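Local structure of CghA (Chaetomium globosum, 6KBC) at residues A[313-316]-A[322-325]; A[31-36]-A[139-144]; A[187-192]-A[246-251]. The protein belongs to the calycin clan as a two-domain protein built largely of beta strands, and holds the ligand WK1 in a pocket. All coordinates share one frame; numbering follows the deposited sequence.

Contact 1. Residues A[313-316]-A[322-325]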
loop_
_atom_site.group_PDB
_atom_site.type_symbol
_atom_site.label_atom_id
_atom_site.label_comp_id
_atom_site.label_asym_id
_atom_site.label_seq_id
_atom_site.Cartn_x
_atom_site.Cartn_y
_atom_site.Cartn_z
ATOM N N GLY A 313 21.483 -0.773 7.969
ATOM C CA GLY A 313 20.478 -0.696 6.929
ATOM C C GLY A 313 21.100 -0.385 5.591
ATOM O O GLY A 313 22.042 0.413 5.508
ATOM N N LEU A 314 20.582 -1.017 4.542
ATOM C CA LEU A 314 20.969 -0.662 3.183
ATOM C C LEU A 314 20.647 0.804 2.914
ATOM O O LEU A 314 19.592 1.307 3.312
ATOM C CB LEU A 314 20.223 -1.534 2.182
ATOM C CG LEU A 314 20.430 -3.047 2.269
ATOM C CD1 LEU A 314 19.456 -3.727 1.291
ATOM C CD2 LEU A 314 21.889 -3.459 2.004
ATOM N N VAL A 315 21.541 1.477 2.205
ATOM C CA VAL A 315 21.349 2.880 1.853
ATOM C C VAL A 315 20.545 2.955 0.558
ATOM O O VAL A 315 20.910 2.328 -0.444
ATOM C CB VAL A 315 22.707 3.590 1.704
ATOM C CG1 VAL A 315 22.502 5.080 1.520
ATOM C CG2 VAL A 315 23.581 3.313 2.919
ATOM N N ALA A 316 19.438 3.702 0.575
ATOM C CA ALA A 316 18.692 3.935 -0.653
ATOM C C ALA A 316 19.558 4.696 -1.661
ATOM O O ALA A 316 20.550 5.326 -1.303
ATOM C CB ALA A 316 17.400 4.706 -0.366
ATOM N N ASN A 322 18.839 7.171 2.703
ATOM C CA ASN A 322 18.435 6.737 4.031
ATOM C C ASN A 322 18.636 5.231 4.214
ATOM O O ASN A 322 18.561 4.444 3.266
ATOM C CB ASN A 322 16.972 7.113 4.316
ATOM C CG ASN A 322 15.999 6.464 3.357
ATOM O OD1 ASN A 322 16.175 6.534 2.137
ATOM N ND2 ASN A 322 14.941 5.846 3.905
ATOM N N VAL A 323 18.913 4.836 5.461
ATOM C CA VAL A 323 19.066 3.424 5.774
ATOM C C VAL A 323 17.763 2.837 6.284
ATOM O O VAL A 323 17.698 1.639 6.572
ATOM C CB VAL A 323 20.206 3.233 6.795
ATOM C CG1 VAL A 323 21.573 3.759 6.181
ATOM C CG2 VAL A 323 19.894 3.943 8.085
ATOM N N GLY A 324 16.718 3.645 6.387
ATOM C CA GLY A 324 15.448 3.164 6.899
ATOM C C GLY A 324 14.606 4.343 7.345
ATOM O O GLY A 324 14.892 5.489 7.009
ATOM N N TYR A 325 13.580 4.027 8.110
ATOM C CA TYR A 325 12.660 5.027 8.615
ATOM C C TYR A 325 12.403 4.748 10.081
ATOM O O TYR A 325 12.313 3.586 10.495
ATOM C CB TYR A 325 11.322 4.995 7.864
ATOM C CG TYR A 325 11.197 5.984 6.728
ATOM C CD1 TYR A 325 10.765 7.287 6.965
ATOM C CD2 TYR A 325 11.460 5.602 5.412
ATOM C CE1 TYR A 325 10.637 8.201 5.918
ATOM C CE2 TYR A 325 11.325 6.489 4.365
ATOM C CZ TYR A 325 10.902 7.790 4.626
ATOM O OH TYR A 325 10.767 8.684 3.585
#
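Val323 packs against the backbone of Gly313 and the side chain of Val315. Its CB lies 3.6 Å from Gly313 O. Beyond CB the side chain forks. CG1 runs on to the loop 313-316, where it approaches Gly313 O at 3.4 Å and, further along, Val315 CG2 at 3.9 Å. It is CG1 that reaches them because chi1 of -61° sets this branch anti to the carbonyl carbon. The two valines meet at a slant, one methyl of each doing the touching.

The backbones also meet directly. Ala316 N donates to Asn322 O over 2.9 Å, with a nearly straight N-H...O angle of 166°. Val315 CA also points its hydrogen at Asn322 O, a weaker approach of 3.5 Å. In return, Val323 CA makes a CA-H...O contact of 3.3 Å with Leu314 O, which is also hydrogen-bonded to His345 ND1.

Asn322 adds a second side-chain contact. Asn322 OD1 rests 3.3 Å from Ala316 CB. The other end of the amide turns back on its own segment: ND2 donates to Gly324 O at 3.1 Å, with the acceptor close to the amide plane but the donor 52° above the carbonyl plane. ND2 also bonds Glu390 OE2. Two acceptors at ND2 probably fix which way this buried amide is turned.

Backbone bonds from Val323 to both Leu308 and His345 place the segment 322-325 between two strands. The arrangement is that of a long loop folding back beside the start of strand 324-330. This strand is the middle one of an antiparallel meander, 302-308, 324-330 and 338-346, in the C-terminal calycin-like domain.

Contact 2. Residues A[31-36]-A[139-144]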
loop_
_atom_site.group_PDB
_atom_site.type_symbol
_atom_site.label_atom_id
_atom_site.label_comp_id
_atom_site.label_asym_id
_atom_site.label_seq_id
_atom_site.Cartn_x
_atom_site.Cartn_y
_atom_site.Cartn_z
ATOM N N GLY A 31 -15.448 -0.876 2.767
ATOM C CA GLY A 31 -14.234 -1.057 1.996
ATOM C C GLY A 31 -14.145 -0.153 0.788
ATOM O O GLY A 31 -13.040 0.084 0.282
ATOM N N ASN A 32 -15.282 0.362 0.307
ATOM C CA ASN A 32 -15.305 1.236 -0.865
ATOM C C ASN A 32 -14.676 0.567 -2.078
ATOM O O ASN A 32 -14.092 1.232 -2.932
ATOM C CB ASN A 32 -14.614 2.575 -0.586
ATOM C CG ASN A 32 -15.497 3.540 0.170
ATOM O OD1 ASN A 32 -16.121 4.423 -0.430
ATOM N ND2 ASN A 32 -15.552 3.392 1.483
ATOM N N LEU A 33 -14.802 -0.755 -2.166
ATOM C CA LEU A 33 -14.050 -1.502 -3.165
ATOM C C LEU A 33 -14.574 -1.278 -4.572
ATOM O O LEU A 33 -13.824 -1.452 -5.544
ATOM C CB LEU A 33 -14.082 -2.997 -2.831
ATOM C CG LEU A 33 -13.379 -3.325 -1.521
ATOM C CD1 LEU A 33 -13.444 -4.829 -1.226
ATOM C CD2 LEU A 33 -11.939 -2.804 -1.582
ATOM N N PHE A 34 -15.844 -0.925 -4.717
ATOM C CA PHE A 34 -16.365 -0.678 -6.051
ATOM C C PHE A 34 -15.772 0.616 -6.612
ATOM O O PHE A 34 -15.638 1.605 -5.885
ATOM C CB PHE A 34 -17.892 -0.604 -6.031
ATOM C CG PHE A 34 -18.505 -0.646 -7.399
ATOM C CD1 PHE A 34 -18.612 -1.850 -8.086
ATOM C CD2 PHE A 34 -18.946 0.514 -8.015
ATOM C CE1 PHE A 34 -19.169 -1.897 -9.357
ATOM C CE2 PHE A 34 -19.501 0.474 -9.285
ATOM C CZ PHE A 34 -19.612 -0.730 -9.955
ATOM N N PRO A 35 -15.392 0.634 -7.889
ATOM C CA PRO A 35 -14.691 1.800 -8.437
ATOM C C PRO A 35 -15.485 3.087 -8.271
ATOM O O PRO A 35 -16.715 3.105 -8.375
ATOM C CB PRO A 35 -14.516 1.443 -9.916
ATOM C CG PRO A 35 -14.524 -0.042 -9.941
ATOM C CD PRO A 35 -15.467 -0.469 -8.862
ATOM N N LYS A 36 -14.756 4.175 -8.005
ATOM C CA LYS A 36 -15.359 5.492 -7.866
ATOM C C LYS A 36 -15.587 6.161 -9.210
ATOM O O LYS A 36 -16.375 7.110 -9.289
ATOM C CB LYS A 36 -14.478 6.376 -6.977
ATOM C CG LYS A 36 -14.336 5.832 -5.555
ATOM C CD LYS A 36 -15.691 5.607 -4.915
ATOM C CE LYS A 36 -15.553 5.067 -3.518
ATOM N NZ LYS A 36 -16.868 4.788 -2.869
ATOM N N ALA A 139 -17.894 -10.101 0.936
ATOM C CA ALA A 139 -18.724 -8.954 1.294
ATOM C C ALA A 139 -18.466 -8.496 2.722
ATOM O O ALA A 139 -18.540 -7.296 3.009
ATOM C CB ALA A 139 -20.212 -9.290 1.116
ATOM N N ASP A 140 -18.197 -9.419 3.643
ATOM C CA ASP A 140 -17.869 -9.003 5.001
ATOM C C ASP A 140 -16.379 -8.728 5.205
ATOM O O ASP A 140 -15.951 -8.598 6.354
ATOM C CB ASP A 140 -18.343 -10.026 6.034
ATOM C CG ASP A 140 -17.663 -11.377 5.896
ATOM O OD1 ASP A 140 -16.728 -11.510 5.070
ATOM O OD2 ASP A 140 -18.028 -12.289 6.677
ATOM N N LEU A 141 -15.603 -8.647 4.123
ATOM C CA LEU A 141 -14.166 -8.351 4.157
ATOM C C LEU A 141 -13.382 -9.391 4.955
ATOM O O LEU A 141 -12.291 -9.108 5.473
ATOM C CB LEU A 141 -13.908 -6.951 4.723
ATOM C CG LEU A 141 -14.549 -5.788 3.957
ATOM C CD1 LEU A 141 -14.251 -4.464 4.646
ATOM C CD2 LEU A 141 -14.113 -5.756 2.505
ATOM N N SER A 142 -13.916 -10.605 5.076
ATOM C CA SER A 142 -13.241 -11.585 5.911
ATOM C C SER A 142 -12.112 -12.277 5.169
ATOM O O SER A 142 -11.191 -12.794 5.807
ATOM C CB SER A 142 -14.253 -12.619 6.417
ATOM O OG SER A 142 -14.809 -13.283 5.300
ATOM N N THR A 143 -12.164 -12.308 3.839
ATOM C CA THR A 143 -11.206 -13.066 3.051
ATOM C C THR A 143 -11.010 -12.377 1.715
ATOM O O THR A 143 -11.882 -11.647 1.235
ATOM C CB THR A 143 -11.669 -14.515 2.772
ATOM O OG1 THR A 143 -12.709 -14.481 1.791
ATOM C CG2 THR A 143 -12.190 -15.209 4.025
ATOM N N THR A 144 -9.850 -12.633 1.110
ATOM C CA THR A 144 -9.571 -12.229 -0.252
ATOM C C THR A 144 -8.947 -13.395 -0.986
ATOM O O THR A 144 -8.355 -14.290 -0.382
ATOM C CB THR A 144 -8.590 -11.040 -0.370
ATOM O OG1 THR A 144 -7.254 -11.506 -0.150
ATOM C CG2 THR A 144 -8.901 -9.977 0.623
#
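Leu33 and Leu141 face each other across the contact and meet methyl to methyl. Leu33 CD1 lies 3.9 Å from Leu141 CD2, and the two side chains approach at a slant instead of lying alongside one another. Both point their CB at the opposite segment. Both also have the same shape: CG stands anti to the carbonyl carbon, with chi1 of -65° in Leu33 and -60° in Leu141. Each then sends one methyl forward to the other leucine.

The two branches of Leu141 divide the work. CD2 takes the leucine. CD1 turns to the backbone of Gly31, with Gly31 N at 4.2 Å. Leu141 is thus a forked end that spans Gly31 and Leu33. Leu33 also touches Pro186 of strand 181-200.

Each leucine sits on a loop with its own polar bracing. Leu141 has positive phi, in a tight turn just after Asp140. Asp140 OD1 accepts from Ser142 N at 3.0 Å, which makes an Asx turn, and from Ser142 OG at 2.6 Å. The hydroxyl comes in on the syn side, while the amide N lies above the carboxylate plane. On the other segment, Lys36 NZ reaches back to Asn32 OD1 over 2.6 Å, in the carbonyl plane and on a lone pair. This ammonium also bonds Ala25 O and makes a cation-pi contact with Trp230. Leu33 O receives Trp49 NE1.

The chemistry is divided accordingly. Directional bonds within each segment probably help to hold its shape, and the meeting between the loops is apolar. Its small area, 96 Å² in all, is consistent with a join that rests on burying a few methyl groups, and not on polar recognition between the two segments.

Contact 3. Residues A[187-192]-A[246-251]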
loop_
_atom_site.group_PDB
_atom_site.type_symbol
_atom_site.label_atom_id
_atom_site.label_comp_id
_atom_site.label_asym_id
_atom_site.label_seq_id
_atom_site.Cartn_x
_atom_site.Cartn_y
_atom_site.Cartn_z
ATOM N N ILE A 187 -8.764 -4.186 4.676
ATOM C CA ILE A 187 -8.318 -5.220 5.600
ATOM C C ILE A 187 -6.947 -4.825 6.123
ATOM O O ILE A 187 -5.954 -4.872 5.383
ATOM C CB ILE A 187 -8.276 -6.612 4.964
ATOM C CG1 ILE A 187 -9.654 -6.979 4.411
ATOM C CG2 ILE A 187 -7.825 -7.608 6.002
ATOM C CD1 ILE A 187 -9.626 -8.165 3.472
ATOM N N ALA A 188 -6.899 -4.455 7.400
ATOM C CA ALA A 188 -5.679 -3.945 8.009
ATOM C C ALA A 188 -4.644 -5.047 8.170
ATOM O O ALA A 188 -3.447 -4.812 7.960
ATOM C CB ALA A 188 -6.011 -3.323 9.365
ATOM N N MET A 189 -5.085 -6.252 8.546
ATOM C CA MET A 189 -4.163 -7.326 8.896
ATOM C C MET A 189 -4.828 -8.664 8.597
ATOM O O MET A 189 -5.976 -8.892 8.995
ATOM C CB MET A 189 -3.786 -7.251 10.377
ATOM C CG MET A 189 -2.782 -8.295 10.834
ATOM S SD MET A 189 -1.260 -8.300 9.864
ATOM C CE MET A 189 -0.275 -9.216 11.067
ATOM N N ALA A 190 -4.107 -9.547 7.918
ATOM C CA ALA A 190 -4.654 -10.843 7.548
ATOM C C ALA A 190 -3.567 -11.900 7.640
ATOM O O ALA A 190 -2.388 -11.616 7.401
ATOM C CB ALA A 190 -5.220 -10.812 6.126
ATOM N N ASN A 191 -3.964 -13.123 8.006
ATOM C CA ASN A 191 -3.138 -14.276 7.670
ATOM C C ASN A 191 -3.076 -14.388 6.165
ATOM O O ASN A 191 -4.106 -14.363 5.490
ATOM C CB ASN A 191 -3.705 -15.585 8.238
ATOM C CG ASN A 191 -3.630 -15.649 9.727
ATOM O OD1 ASN A 191 -4.582 -16.073 10.385
ATOM N ND2 ASN A 191 -2.503 -15.219 10.286
ATOM N N ALA A 192 -1.874 -14.506 5.632
ATOM C CA ALA A 192 -1.694 -14.544 4.197
ATOM C C ALA A 192 -1.176 -15.914 3.792
ATOM O O ALA A 192 -0.380 -16.529 4.509
ATOM C CB ALA A 192 -0.733 -13.442 3.736
ATOM N N ARG A 246 4.150 -1.559 5.797
ATOM C CA ARG A 246 3.401 -2.569 6.538
ATOM C C ARG A 246 4.413 -3.404 7.293
ATOM O O ARG A 246 5.337 -3.938 6.680
ATOM C CB ARG A 246 2.557 -3.456 5.627
ATOM C CG ARG A 246 1.678 -4.413 6.453
ATOM C CD ARG A 246 1.001 -5.465 5.597
ATOM N NE ARG A 246 0.359 -4.910 4.410
ATOM C CZ ARG A 246 -0.762 -4.192 4.413
ATOM N NH1 ARG A 246 -1.403 -3.930 5.550
ATOM N NH2 ARG A 246 -1.260 -3.763 3.260
ATOM N N ALA A 247 4.262 -3.494 8.610
ATOM C CA ALA A 247 5.256 -4.184 9.414
ATOM C C ALA A 247 4.583 -4.837 10.604
ATOM O O ALA A 247 3.579 -4.339 11.116
ATOM C CB ALA A 247 6.346 -3.242 9.931
ATOM N N GLN A 248 5.195 -5.916 11.077
ATOM C CA GLN A 248 4.759 -6.608 12.286
ATOM C C GLN A 248 5.980 -6.876 13.152
ATOM O O GLN A 248 7.003 -7.353 12.650
ATOM C CB GLN A 248 4.050 -7.926 11.956
ATOM C CG GLN A 248 3.637 -8.702 13.230
ATOM C CD GLN A 248 2.861 -9.967 12.926
ATOM O OE1 GLN A 248 3.233 -10.739 12.045
ATOM N NE2 GLN A 248 1.755 -10.159 13.627
ATOM N N ALA A 249 5.886 -6.545 14.437
ATOM C CA ALA A 249 6.981 -6.783 15.380
ATOM C C ALA A 249 6.362 -7.119 16.726
ATOM O O ALA A 249 5.751 -6.254 17.358
ATOM C CB ALA A 249 7.908 -5.569 15.499
ATOM N N GLY A 250 6.512 -8.363 17.167
ATOM C CA GLY A 250 5.883 -8.793 18.393
ATOM C C GLY A 250 4.382 -8.617 18.311
ATOM O O GLY A 250 3.746 -9.009 17.334
ATOM N N PRO A 251 3.785 -7.986 19.326
ATOM C CA PRO A 251 2.333 -7.755 19.294
ATOM C C PRO A 251 1.913 -6.625 18.366
ATOM O O PRO A 251 0.707 -6.409 18.198
ATOM C CB PRO A 251 2.016 -7.392 20.747
ATOM C CG PRO A 251 3.254 -6.680 21.196
ATOM C CD PRO A 251 4.410 -7.381 20.514
HETATM O O HOH W 1 -3.980 -3.115 4.877
HETATM O O HOH W 2 -0.876 -5.046 8.258
#
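Met189 and Gln248 form the close-packed half of this contact. The methyl CE of Met189 meets the amide end of Gln248, at 3.4 Å from NE2 and 3.7 Å from CD. The side chains cross at about a right angle. Gln248 is extended, whereas Met189 bends at chi2 (55°), and this bend brings its end closer to Gln248 than its CB direction alone would suggest. Both side chains also touch Phe223 and Val253, so the pair lies among apolar neighbours as well as the amide.

The other half is wetter and looser. Arg246 points its CB toward the 187-192 segment, but its guanidinium does not bond that backbone directly. Arg246 NH1 stands 3.3 Å from Ala188 O at a poor angle. Two waters bridge the gap instead. Water 1 is 2.8 Å from Arg246 NH1 and 2.7 Å from Ile187 O. Water 2 lies at the edge of the guanidinium, in its plane, 3.0 Å from NH1, and donates to Ala188 O at 2.6 Å. The remaining nitrogens are held by charge: NE forms a salt bridge with Asp52 and NH2 one with Asp227. These two acids probably fix how the guanidinium lies.

The segments come from the two calycin-like domains. Strand 181-200 turns a corner at Ile187 and Ala188, and the waters and Arg246 link this corner to strand 239-249. The arrangement is a domain interface, part apolar and part water-bridged, close to the ligand pocket.

Contact 2 lies within the N-terminal domain range and contact 1 within the C-terminal one, on opposite sides of the chain's centre, with their own centres 34 Å apart. Contact 3 joins the two domains. It touches contact 2 directly: Ile187 CD1 packs 3.5 Å from Thr144 CG2. Contact 1 does not touch contact 3, their nearest atoms being about 9 Å apart, but both reach the same sheet. The ligand WK1 is nearest to contact 3, about 8 Å from the Arg246 side chain. In contact 1 the side chain of Asn322 is about 13 Å from WK1. In contact 2 the side chain of Leu33 is about 14 Å from WK1.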